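Local coordinates for BH2092 protein (Bacillus halodurans, PDB 3NHV), which is of unknown function but carries a rhodanese-like domain, a fold that in some relatives transfers sulfur to an acceptor, at residues I108-W111 and R112-G116; D38-D41 and A42-K46; E5-R8 and H9-K13. All blocks are in the same frame, centred on the assembly; numbering follows the deposited sequence.

Interaction 1 of 3, residues I108-W111 and R112-G116; sequences IEYW and RKENG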
ATOM      1  N   ILE B 108     -10.385   5.651  -4.088  1.00 46.83           N
ATOM      2  CA  ILE B 108     -11.148   6.878  -3.960  1.00 40.60           C
ATOM      3  C   ILE B 108     -10.936   7.468  -2.577  1.00 39.00           C
ATOM      4  O   ILE B 108     -11.150   8.654  -2.353  1.00 38.13           O
ATOM      5  CB  ILE B 108     -12.656   6.619  -4.196  1.00 52.93           C
ATOM      6  CG1 ILE B 108     -13.410   7.949  -4.289  1.00 54.99           C
ATOM      7  CG2 ILE B 108     -13.221   5.750  -3.080  1.00 42.53           C
ATOM      8  CD1 ILE B 108     -14.856   7.802  -4.741  1.00 61.08           C
ATOM      9  N   GLU B 109     -10.510   6.628  -1.647  1.00 38.57           N
ATOM     10  CA  GLU B 109     -10.264   7.095  -0.307  1.00 42.56           C
ATOM     11  C   GLU B 109      -9.227   8.216  -0.329  1.00 44.72           C
ATOM     12  O   GLU B 109      -9.492   9.325   0.121  1.00 54.77           O
ATOM     13  CB  GLU B 109      -9.763   5.962   0.571  1.00 40.12           C
ATOM     14  CG  GLU B 109      -9.323   6.452   1.923  1.00 44.73           C
ATOM     15  CD  GLU B 109      -8.639   5.389   2.735  1.00 47.47           C
ATOM     16  OE1 GLU B 109      -8.028   5.751   3.761  1.00 49.22           O
ATOM     17  OE2 GLU B 109      -8.718   4.199   2.352  1.00 53.00           O
ATOM     18  N   TYR B 110      -8.045   7.943  -0.863  1.00 43.40           N
ATOM     19  CA  TYR B 110      -7.019   8.969  -0.900  1.00 46.08           C
ATOM     20  C   TYR B 110      -7.266  10.039  -1.956  1.00 47.58           C
ATOM     21  O   TYR B 110      -6.651  11.104  -1.925  1.00 53.75           O
ATOM     22  CB  TYR B 110      -5.638   8.325  -1.055  1.00 46.74           C
ATOM     23  CG  TYR B 110      -5.029   7.959   0.286  1.00 62.64           C
ATOM     24  CD1 TYR B 110      -4.249   8.884   0.995  1.00 61.58           C
ATOM     25  CD2 TYR B 110      -5.293   6.723   0.890  1.00 57.48           C
ATOM     26  CE1 TYR B 110      -3.755   8.591   2.271  1.00 56.01           C
ATOM     27  CE2 TYR B 110      -4.801   6.424   2.170  1.00 55.68           C
ATOM     28  CZ  TYR B 110      -4.038   7.364   2.848  1.00 54.94           C
ATOM     29  OH  TYR B 110      -3.571   7.087   4.111  1.00 66.26           O
ATOM     30  N   TRP B 111      -8.181   9.771  -2.880  1.00 51.60           N
ATOM     31  CA  TRP B 111      -8.505  10.754  -3.906  1.00 46.16           C
ATOM     32  C   TRP B 111      -9.238  11.900  -3.229  1.00 49.69           C
ATOM     33  O   TRP B 111      -8.984  13.076  -3.506  1.00 47.18           O
ATOM     34  CB  TRP B 111      -9.391  10.137  -4.984  1.00 47.03           C
ATOM     35  CG  TRP B 111      -9.985  11.153  -5.874  1.00 47.41           C
ATOM     36  CD1 TRP B 111     -11.159  11.821  -5.683  1.00 42.25           C
ATOM     37  CD2 TRP B 111      -9.401  11.694  -7.063  1.00 46.22           C
ATOM     38  NE1 TRP B 111     -11.341  12.748  -6.677  1.00 42.27           N
ATOM     39  CE2 TRP B 111     -10.280  12.693  -7.538  1.00 44.34           C
ATOM     40  CE3 TRP B 111      -8.222  11.435  -7.770  1.00 39.88           C
ATOM     41  CZ2 TRP B 111     -10.014  13.434  -8.694  1.00 46.44           C
ATOM     42  CZ3 TRP B 111      -7.954  12.172  -8.921  1.00 43.53           C
ATOM     43  CH2 TRP B 111      -8.847  13.161  -9.371  1.00 41.93           C
ATOM     44  N   ARG B 112     -10.148  11.543  -2.331  1.00 47.80           N
ATOM     45  CA  ARG B 112     -10.919  12.527  -1.593  1.00 47.26           C
ATOM     46  C   ARG B 112     -10.047  13.183  -0.520  1.00 45.93           C
ATOM     47  O   ARG B 112     -10.129  14.389  -0.313  1.00 53.87           O
ATOM     48  CB  ARG B 112     -12.155  11.862  -0.970  1.00 55.13           C
ATOM     49  CG  ARG B 112     -13.173  11.348  -1.989  1.00 52.56           C
ATOM     50  CD  ARG B 112     -14.207  10.457  -1.326  1.00 51.20           C
ATOM     51  NE  ARG B 112     -14.984  11.188  -0.333  1.00 56.25           N
ATOM     52  CZ  ARG B 112     -15.823  10.629   0.536  1.00 59.89           C
ATOM     53  NH1 ARG B 112     -16.010   9.316   0.550  1.00 58.89           N
ATOM     54  NH2 ARG B 112     -16.478  11.392   1.396  1.00 54.09           N
ATOM     55  N   LYS B 113      -9.205  12.402   0.151  1.00 41.80           N
ATOM     56  CA  LYS B 113      -8.323  12.969   1.170  1.00 42.98           C
ATOM     57  C   LYS B 113      -7.401  14.011   0.536  1.00 44.26           C
ATOM     58  O   LYS B 113      -7.099  15.034   1.144  1.00 40.80           O
ATOM     59  CB  LYS B 113      -7.472  11.885   1.837  1.00 37.23           C
ATOM     60  CG  LYS B 113      -8.181  11.108   2.943  1.00 44.85           C
ATOM     61  CD  LYS B 113      -7.248  10.080   3.576  1.00 49.31           C
ATOM     62  CE  LYS B 113      -7.978   9.196   4.583  1.00 62.06           C
ATOM     63  NZ  LYS B 113      -7.117   8.093   5.124  1.00 57.24           N
ATOM     64  N   GLU B 114      -6.959  13.756  -0.688  1.00 36.76           N
ATOM     65  CA  GLU B 114      -6.090  14.704  -1.358  1.00 41.44           C
ATOM     66  C   GLU B 114      -6.897  15.846  -1.979  1.00 50.81           C
ATOM     67  O   GLU B 114      -6.464  16.496  -2.934  1.00 43.63           O
ATOM     68  CB  GLU B 114      -5.229  13.981  -2.398  1.00 36.58           C
ATOM     69  CG  GLU B 114      -4.026  13.292  -1.760  1.00 37.52           C
ATOM     70  CD  GLU B 114      -3.322  12.318  -2.683  1.00 54.06           C
ATOM     71  OE1 GLU B 114      -3.087  12.665  -3.861  1.00 49.99           O
ATOM     72  OE2 GLU B 114      -2.982  11.202  -2.220  1.00 52.12           O
ATOM     73  N   ASN B 115      -8.076  16.085  -1.404  1.00 53.76           N
ATOM     74  CA  ASN B 115      -8.984  17.143  -1.839  1.00 53.68           C
ATOM     75  C   ASN B 115      -9.448  17.000  -3.275  1.00 45.72           C
ATOM     76  O   ASN B 115      -9.365  17.946  -4.046  1.00 61.51           O
ATOM     77  CB  ASN B 115      -8.322  18.510  -1.672  1.00 59.31           C
ATOM     78  CG  ASN B 115      -9.295  19.568  -1.202  1.00 63.86           C
ATOM     79  OD1 ASN B 115      -9.988  19.374  -0.202  1.00 66.50           O
ATOM     80  ND2 ASN B 115      -9.349  20.695  -1.908  1.00 56.57           N
ATOM     81  N   GLY B 116      -9.940  15.827  -3.640  1.00 50.11           N
ATOM     82  CA  GLY B 116     -10.409  15.638  -5.001  1.00 54.20           C
ATOM     83  C   GLY B 116     -11.905  15.855  -5.086  1.00 61.66           C
ATOM     84  O   GLY B 116     -12.621  15.640  -4.107  1.00 59.39           O
TER
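Glu109 and Lys113, one helical turn apart, meet in a salt bridge, with Lys113 NZ 2.9 Å from Glu109 OE1. Lys113 CG lies anti to the carbonyl carbon (chi1 -82°), and the extended chain beyond it runs alongside Glu109 in the same direction, bringing the ammonium to the anti lone pair of OE1. The same lysine crosses the ring of Tyr110: its CD lies over one face, 4.2 Å from the ring centroid and 16° off the normal, a CH-pi contact, while NZ makes an off-centre cation-pi contact at 4.4 Å from that centroid. A long, extended lysine suits this place because its methylenes can lie on an aromatic face while the ammonium reaches beyond to an acid.

Behind these side chains stand the backbone bonds of helix 107-113: Arg112 N donates to Ile108 O at 3.1 Å, and Lys113 N to Glu109 O at the same length. Glu114, the first residue to leave helical geometry, closes the last turn with its N 2.9 Å from Tyr110 O. On another side, the CG and CD of Arg112 pack on Ile108 CG1, and its guanidinium goes on to the carbonyls of Ala126 and Asp127. Trp111 NE1 comes close to Gly116 CA (3.5 Å) and donates to Glu117 O.

Glu109 OE1 also bonds Tyr110 OH of the third subunit, and Tyr110 OH bonds Glu109 of the second, consistent with a closed ring of three subunits. One carboxylate oxygen thus takes both an ammonium and a phenol, which would probably favour its ionised form at this buried interface.

Interaction 2 of 3, residues D38-D41 and A42-K46; sequences DVRD and AEAYK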
ATOM      1  N   ASP B  38     -14.487   2.438 -12.274  1.00 46.02           N
ATOM      2  CA  ASP B  38     -14.759   2.202 -10.853  1.00 43.00           C
ATOM      3  C   ASP B  38     -15.210   0.748 -10.785  1.00 44.99           C
ATOM      4  O   ASP B  38     -16.214   0.378 -11.389  1.00 51.24           O
ATOM      5  CB  ASP B  38     -15.883   3.116 -10.357  1.00 36.18           C
ATOM      6  CG  ASP B  38     -16.048   3.080  -8.848  1.00 44.60           C
ATOM      7  OD1 ASP B  38     -15.942   1.986  -8.252  1.00 45.37           O
ATOM      8  OD2 ASP B  38     -16.299   4.151  -8.254  1.00 41.42           O
ATOM      9  N   VAL B  39     -14.458  -0.067 -10.056  1.00 44.80           N
ATOM     10  CA  VAL B  39     -14.726  -1.495  -9.922  1.00 41.15           C
ATOM     11  C   VAL B  39     -15.572  -1.878  -8.712  1.00 42.08           C
ATOM     12  O   VAL B  39     -15.953  -3.040  -8.560  1.00 43.40           O
ATOM     13  CB  VAL B  39     -13.389  -2.263  -9.843  1.00 46.14           C
ATOM     14  CG1 VAL B  39     -13.628  -3.716  -9.526  1.00 57.16           C
ATOM     15  CG2 VAL B  39     -12.637  -2.117 -11.157  1.00 47.36           C
ATOM     16  N   ARG B  40     -15.862  -0.920  -7.843  1.00 37.30           N
ATOM     17  CA  ARG B  40     -16.651  -1.228  -6.654  1.00 44.56           C
ATOM     18  C   ARG B  40     -18.097  -1.572  -7.009  1.00 49.83           C
ATOM     19  O   ARG B  40     -18.460  -1.695  -8.180  1.00 49.29           O
ATOM     20  CB  ARG B  40     -16.655  -0.040  -5.689  1.00 45.95           C
ATOM     21  CG  ARG B  40     -15.293   0.538  -5.361  1.00 44.25           C
ATOM     22  CD  ARG B  40     -15.368   2.060  -5.404  1.00 44.03           C
ATOM     23  NE  ARG B  40     -15.928   2.673  -4.203  1.00 38.43           N
ATOM     24  CZ  ARG B  40     -16.723   3.740  -4.223  1.00 40.78           C
ATOM     25  NH1 ARG B  40     -17.064   4.293  -5.380  1.00 36.70           N
ATOM     26  NH2 ARG B  40     -17.144   4.283  -3.086  1.00 45.70           N
ATOM     27  N   ASP B  41     -18.919  -1.723  -5.976  1.00 59.60           N
ATOM     28  CA  ASP B  41     -20.333  -2.030  -6.151  1.00 61.43           C
ATOM     29  C   ASP B  41     -21.043  -0.872  -6.842  1.00 59.39           C
ATOM     30  O   ASP B  41     -20.761   0.290  -6.550  1.00 64.83           O
ATOM     31  CB  ASP B  41     -21.001  -2.242  -4.803  1.00 65.44           C
ATOM     32  CG  ASP B  41     -22.492  -2.411  -4.935  1.00 85.50           C
ATOM     33  OD1 ASP B  41     -22.940  -3.566  -5.116  1.00 93.14           O
ATOM     34  OD2 ASP B  41     -23.218  -1.386  -4.890  1.00 86.30           O
ATOM     35  N   ALA B  42     -21.986  -1.185  -7.727  1.00 58.27           N
ATOM     36  CA  ALA B  42     -22.735  -0.155  -8.456  1.00 53.74           C
ATOM     37  C   ALA B  42     -23.283   0.950  -7.558  1.00 57.55           C
ATOM     38  O   ALA B  42     -23.133   2.135  -7.855  1.00 55.33           O
ATOM     39  CB  ALA B  42     -23.881  -0.794  -9.228  1.00 44.02           C
ATOM     40  N   GLU B  43     -23.923   0.558  -6.461  1.00 62.13           N
ATOM     41  CA  GLU B  43     -24.511   1.520  -5.537  1.00 66.40           C
ATOM     42  C   GLU B  43     -23.459   2.519  -5.055  1.00 69.49           C
ATOM     43  O   GLU B  43     -23.709   3.727  -5.029  1.00 68.74           O
ATOM     44  CB  GLU B  43     -25.126   0.780  -4.344  1.00 72.73           C
ATOM     45  CG  GLU B  43     -26.195   1.557  -3.582  1.00 87.60           C
ATOM     46  CD  GLU B  43     -27.463   1.797  -4.412  1.00 95.23           C
ATOM     47  OE1 GLU B  43     -27.959   0.834  -5.052  1.00 88.36           O
ATOM     48  OE2 GLU B  43     -27.966   2.954  -4.412  1.00 94.62           O
ATOM     49  N   ALA B  44     -22.284   2.008  -4.685  1.00 68.41           N
ATOM     50  CA  ALA B  44     -21.190   2.852  -4.205  1.00 63.23           C
ATOM     51  C   ALA B  44     -20.833   3.914  -5.238  1.00 60.50           C
ATOM     52  O   ALA B  44     -20.644   5.082  -4.905  1.00 64.69           O
ATOM     53  CB  ALA B  44     -19.970   2.002  -3.900  1.00 58.83           C
ATOM     54  N   TYR B  45     -20.739   3.498  -6.494  1.00 55.88           N
ATOM     55  CA  TYR B  45     -20.408   4.414  -7.574  1.00 57.83           C
ATOM     56  C   TYR B  45     -21.454   5.507  -7.719  1.00 61.47           C
ATOM     57  O   TYR B  45     -21.117   6.688  -7.767  1.00 61.28           O
ATOM     58  CB  TYR B  45     -20.273   3.641  -8.888  1.00 52.92           C
ATOM     59  CG  TYR B  45     -20.193   4.501 -10.132  1.00 52.07           C
ATOM     60  CD1 TYR B  45     -21.342   5.068 -10.696  1.00 50.25           C
ATOM     61  CD2 TYR B  45     -18.972   4.731 -10.761  1.00 50.82           C
ATOM     62  CE1 TYR B  45     -21.271   5.844 -11.858  1.00 41.05           C
ATOM     63  CE2 TYR B  45     -18.892   5.502 -11.918  1.00 52.06           C
ATOM     64  CZ  TYR B  45     -20.041   6.052 -12.460  1.00 45.53           C
ATOM     65  OH  TYR B  45     -19.942   6.802 -13.605  1.00 47.08           O
ATOM     66  N   LYS B  46     -22.722   5.112  -7.781  1.00 68.42           N
ATOM     67  CA  LYS B  46     -23.819   6.065  -7.939  1.00 68.94           C
ATOM     68  C   LYS B  46     -23.852   7.110  -6.817  1.00 64.59           C
ATOM     69  O   LYS B  46     -24.313   8.231  -7.029  1.00 62.97           O
ATOM     70  CB  LYS B  46     -25.157   5.310  -8.024  1.00 74.77           C
ATOM     71  CG  LYS B  46     -26.317   6.088  -8.670  1.00 84.63           C
ATOM     72  CD  LYS B  46     -27.076   6.973  -7.671  1.00 91.17           C
ATOM     73  CE  LYS B  46     -27.812   6.155  -6.592  1.00 83.19           C
ATOM     74  NZ  LYS B  46     -28.835   5.220  -7.145  1.00 78.04           N
TER
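Arg40 reaches over Ala44 in the first turn of helix 42-47. From CB its chain bends at chi2 and chi3, which lays the guanidinium alongside that turn. There CZ lies 3.7 Å from Ala44 CB, with the methyl centred under one face; alanine suits the place because its small methyl lets the flat group lie close. At the tip, NH1 turns to Asp38 OD2 at 3.0 Å, a salt bridge on the syn lone pair with the carboxylate near the guanidinium plane, and also donates to Cys48 O.

Asp38 is held from its other oxygen too: OD1 accepts Arg40 N at 2.9 Å, an Asx turn that fixes the bend after the strand. Its CB meets the edge of the Tyr45 ring, 3.5 Å from CD2. Asp41 is the N-cap, a role its short carboxylate suits, although the bond from Glu43 N to OD2 is weak in angle (128°). Its carbonyl O receives Tyr45 N at 3.2 Å.

The turn joins strand 34-38 to helix 42-47. Tyr78, ending the neighbouring strand 74-78, touches Arg40, Trp80 makes a cation-pi contact with Arg40, and Tyr45 stacks on His49 while bonding Ala53 O ahead of strand 54-55.

Interaction 3 of 3, residues E5-R8 and H9-K13; sequences EAYR and HYMKK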
ATOM      1  N   GLU B   5      19.417  -4.029 -12.044  1.00 62.43           N
ATOM      2  CA  GLU B   5      18.204  -4.771 -11.731  1.00 64.63           C
ATOM      3  C   GLU B   5      17.239  -3.864 -10.974  1.00 57.49           C
ATOM      4  O   GLU B   5      16.033  -3.882 -11.221  1.00 49.52           O
ATOM      5  CB  GLU B   5      18.541  -5.993 -10.875  1.00 71.41           C
ATOM      6  CG  GLU B   5      17.371  -6.938 -10.655  1.00 91.62           C
ATOM      7  CD  GLU B   5      17.665  -8.000  -9.601  1.00104.19           C
ATOM      8  OE1 GLU B   5      18.698  -8.702  -9.726  1.00101.22           O
ATOM      9  OE2 GLU B   5      16.857  -8.131  -8.646  1.00111.35           O
ATOM     10  N   ALA B   6      17.787  -3.070 -10.054  1.00 49.36           N
ATOM     11  CA  ALA B   6      16.996  -2.142  -9.252  1.00 53.01           C
ATOM     12  C   ALA B   6      16.165  -1.217 -10.143  1.00 54.25           C
ATOM     13  O   ALA B   6      14.965  -1.026  -9.916  1.00 45.25           O
ATOM     14  CB  ALA B   6      17.910  -1.318  -8.353  1.00 43.79           C
ATOM     15  N   TYR B   7      16.814  -0.652 -11.158  1.00 49.29           N
ATOM     16  CA  TYR B   7      16.143   0.243 -12.087  1.00 50.23           C
ATOM     17  C   TYR B   7      15.005  -0.486 -12.803  1.00 45.70           C
ATOM     18  O   TYR B   7      13.901   0.042 -12.929  1.00 36.90           O
ATOM     19  CB  TYR B   7      17.136   0.778 -13.129  1.00 53.58           C
ATOM     20  CG  TYR B   7      16.513   1.710 -14.152  1.00 52.71           C
ATOM     21  CD1 TYR B   7      16.097   2.995 -13.791  1.00 53.37           C
ATOM     22  CD2 TYR B   7      16.305   1.298 -15.467  1.00 48.92           C
ATOM     23  CE1 TYR B   7      15.487   3.841 -14.711  1.00 44.38           C
ATOM     24  CE2 TYR B   7      15.692   2.138 -16.399  1.00 47.98           C
ATOM     25  CZ  TYR B   7      15.283   3.405 -16.013  1.00 54.07           C
ATOM     26  OH  TYR B   7      14.637   4.226 -16.915  1.00 49.78           O
ATOM     27  N   ARG B   8      15.278  -1.697 -13.279  1.00 47.76           N
ATOM     28  CA  ARG B   8      14.259  -2.470 -13.984  1.00 51.26           C
ATOM     29  C   ARG B   8      13.060  -2.725 -13.084  1.00 47.09           C
ATOM     30  O   ARG B   8      11.916  -2.600 -13.513  1.00 48.37           O
ATOM     31  CB  ARG B   8      14.829  -3.809 -14.476  1.00 59.24           C
ATOM     32  CG  ARG B   8      16.006  -3.682 -15.460  1.00 70.85           C
ATOM     33  CD  ARG B   8      16.082  -4.895 -16.392  1.00 74.90           C
ATOM     34  NE  ARG B   8      16.034  -6.146 -15.636  1.00 89.65           N
ATOM     35  CZ  ARG B   8      17.031  -6.614 -14.885  1.00 94.83           C
ATOM     36  NH1 ARG B   8      18.171  -5.934 -14.794  1.00 91.49           N
ATOM     37  NH2 ARG B   8      16.877  -7.752 -14.205  1.00 90.06           N
ATOM     38  N   HIS B   9      13.335  -3.072 -11.831  1.00 48.07           N
ATOM     39  CA  HIS B   9      12.287  -3.353 -10.851  1.00 45.79           C
ATOM     40  C   HIS B   9      11.349  -2.166 -10.638  1.00 46.88           C
ATOM     41  O   HIS B   9      10.134  -2.293 -10.786  1.00 51.37           O
ATOM     42  CB  HIS B   9      12.920  -3.744  -9.513  1.00 38.46           C
ATOM     43  CG  HIS B   9      11.997  -3.608  -8.341  1.00 43.91           C
ATOM     44  ND1 HIS B   9      10.961  -4.486  -8.100  1.00 43.86           N
ATOM     45  CD2 HIS B   9      11.941  -2.678  -7.356  1.00 44.80           C
ATOM     46  CE1 HIS B   9      10.308  -4.103  -7.017  1.00 43.20           C
ATOM     47  NE2 HIS B   9      10.881  -3.008  -6.547  1.00 44.80           N
ATOM     48  N   TYR B  10      11.922  -1.025 -10.273  1.00 37.03           N
ATOM     49  CA  TYR B  10      11.149   0.179 -10.026  1.00 42.91           C
ATOM     50  C   TYR B  10      10.359   0.630 -11.255  1.00 46.89           C
ATOM     51  O   TYR B  10       9.197   1.041 -11.148  1.00 48.78           O
ATOM     52  CB  TYR B  10      12.076   1.292  -9.532  1.00 35.17           C
ATOM     53  CG  TYR B  10      12.537   1.073  -8.108  1.00 33.54           C
ATOM     54  CD1 TYR B  10      11.603   0.921  -7.087  1.00 27.84           C
ATOM     55  CD2 TYR B  10      13.896   0.998  -7.780  1.00 30.02           C
ATOM     56  CE1 TYR B  10      11.995   0.696  -5.776  1.00 35.07           C
ATOM     57  CE2 TYR B  10      14.305   0.773  -6.455  1.00 26.59           C
ATOM     58  CZ  TYR B  10      13.344   0.624  -5.461  1.00 37.32           C
ATOM     59  OH  TYR B  10      13.693   0.411  -4.145  1.00 40.60           O
HETATM   60  N   MSE B  11      10.978   0.532 -12.424  1.00 41.40           N
HETATM   61  CA  MSE B  11      10.310   0.928 -13.648  1.00 40.57           C
HETATM   62  C   MSE B  11       9.120   0.007 -13.930  1.00 45.19           C
HETATM   63  O   MSE B  11       8.066   0.469 -14.368  1.00 40.23           O
HETATM   64  CB  MSE B  11      11.297   0.908 -14.818  1.00 43.40           C
HETATM   65  CG  MSE B  11      12.325   2.036 -14.791  1.00 47.81           C
HETATM   66 SE   MSE B  11      11.491   3.800 -14.782  1.00 60.45          SE
HETATM   67  CE  MSE B  11      11.037   3.949 -16.662  1.00 64.12           C
ATOM     68  N   LYS B  12       9.277  -1.290 -13.674  1.00 42.21           N
ATOM     69  CA  LYS B  12       8.180  -2.231 -13.902  1.00 43.58           C
ATOM     70  C   LYS B  12       7.032  -2.021 -12.929  1.00 41.00           C
ATOM     71  O   LYS B  12       5.860  -2.161 -13.292  1.00 43.40           O
ATOM     72  CB  LYS B  12       8.652  -3.683 -13.794  1.00 52.85           C
ATOM     73  CG  LYS B  12       9.079  -4.297 -15.124  1.00 66.64           C
ATOM     74  CD  LYS B  12       9.142  -5.823 -15.043  1.00 74.57           C
ATOM     75  CE  LYS B  12       7.765  -6.453 -14.774  1.00 83.78           C
ATOM     76  NZ  LYS B  12       6.750  -6.209 -15.860  1.00 79.93           N
ATOM     77  N   LYS B  13       7.363  -1.697 -11.687  1.00 37.08           N
ATOM     78  CA  LYS B  13       6.328  -1.473 -10.686  1.00 36.54           C
ATOM     79  C   LYS B  13       5.420  -0.328 -11.150  1.00 40.61           C
ATOM     80  O   LYS B  13       4.195  -0.432 -11.091  1.00 38.09           O
ATOM     81  CB  LYS B  13       6.986  -1.166  -9.335  1.00 31.63           C
ATOM     82  CG  LYS B  13       6.035  -0.980  -8.159  1.00 45.63           C
ATOM     83  CD  LYS B  13       6.821  -0.947  -6.846  1.00 47.58           C
ATOM     84  CE  LYS B  13       5.922  -0.657  -5.654  1.00 51.50           C
ATOM     85  NZ  LYS B  13       5.276   0.684  -5.751  1.00 60.33           N
TER
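Tyr7 and Met11 share one turn of helix 3-14, where Met11 N bonds Tyr7 O at 3.0 Å in a run of regular i to i+4 bonds that includes Tyr10 N to Ala6 O (3.1 Å, 177° at the hydrogen). Met11, present as selenomethionine and exposed, crosses the Tyr7 ring. With its CG anti to the carbonyl carbon (chi1 -72°), that methylene sits over one face, 3.6 Å from the ring centroid and 17° off the normal. The bends at chi2 and chi3 then carry SE obliquely to 4.6 Å from the centroid, and CE reaches Tyr7 OH at 3.6 Å. Methionine suits an aromatic face because its flexible, unbranched chain can follow the ring. With an alanine in place of Tyr7, Met11 would probably lose the face its CG rests on and be freer to turn.

Elsewhere on the helix Tyr10 CD2 approaches Ala6 O at 3.1 Å, while its OH bonds the carbonyls of Tyr16 and Val101 of the second subunit. His9 stacks on that same Tyr16. The pairing of Tyr7 with Met11 is a Met-aromatic contact within an N-terminal helix that packs against a neighbouring subunit.

Overall arrangement
Interactions 1 and 2 belong to the rhodanese-like domain and meet where Ile108 CG2 lies 4.2 Å from Arg40 NH2. Interaction 1 is mostly buried, five residues of nine, partly at a subunit interface; interaction 2 mixes buried Asp38 and Arg40 with exposed Asp41 and Ala42. Interaction 3, on helix 3-14, is the most peripheral, its centre about 23 Å from that of the chain and on the opposite side of it from interaction 2. Interactions 1 and 2 both use a carboxylate with a basic partner, but the first is shared with neighbouring subunits, whereas no other chain of the assembly touches the second. Interaction 3 relies on apolar and selenium-aromatic packing, and like interaction 1 reaches the second subunit.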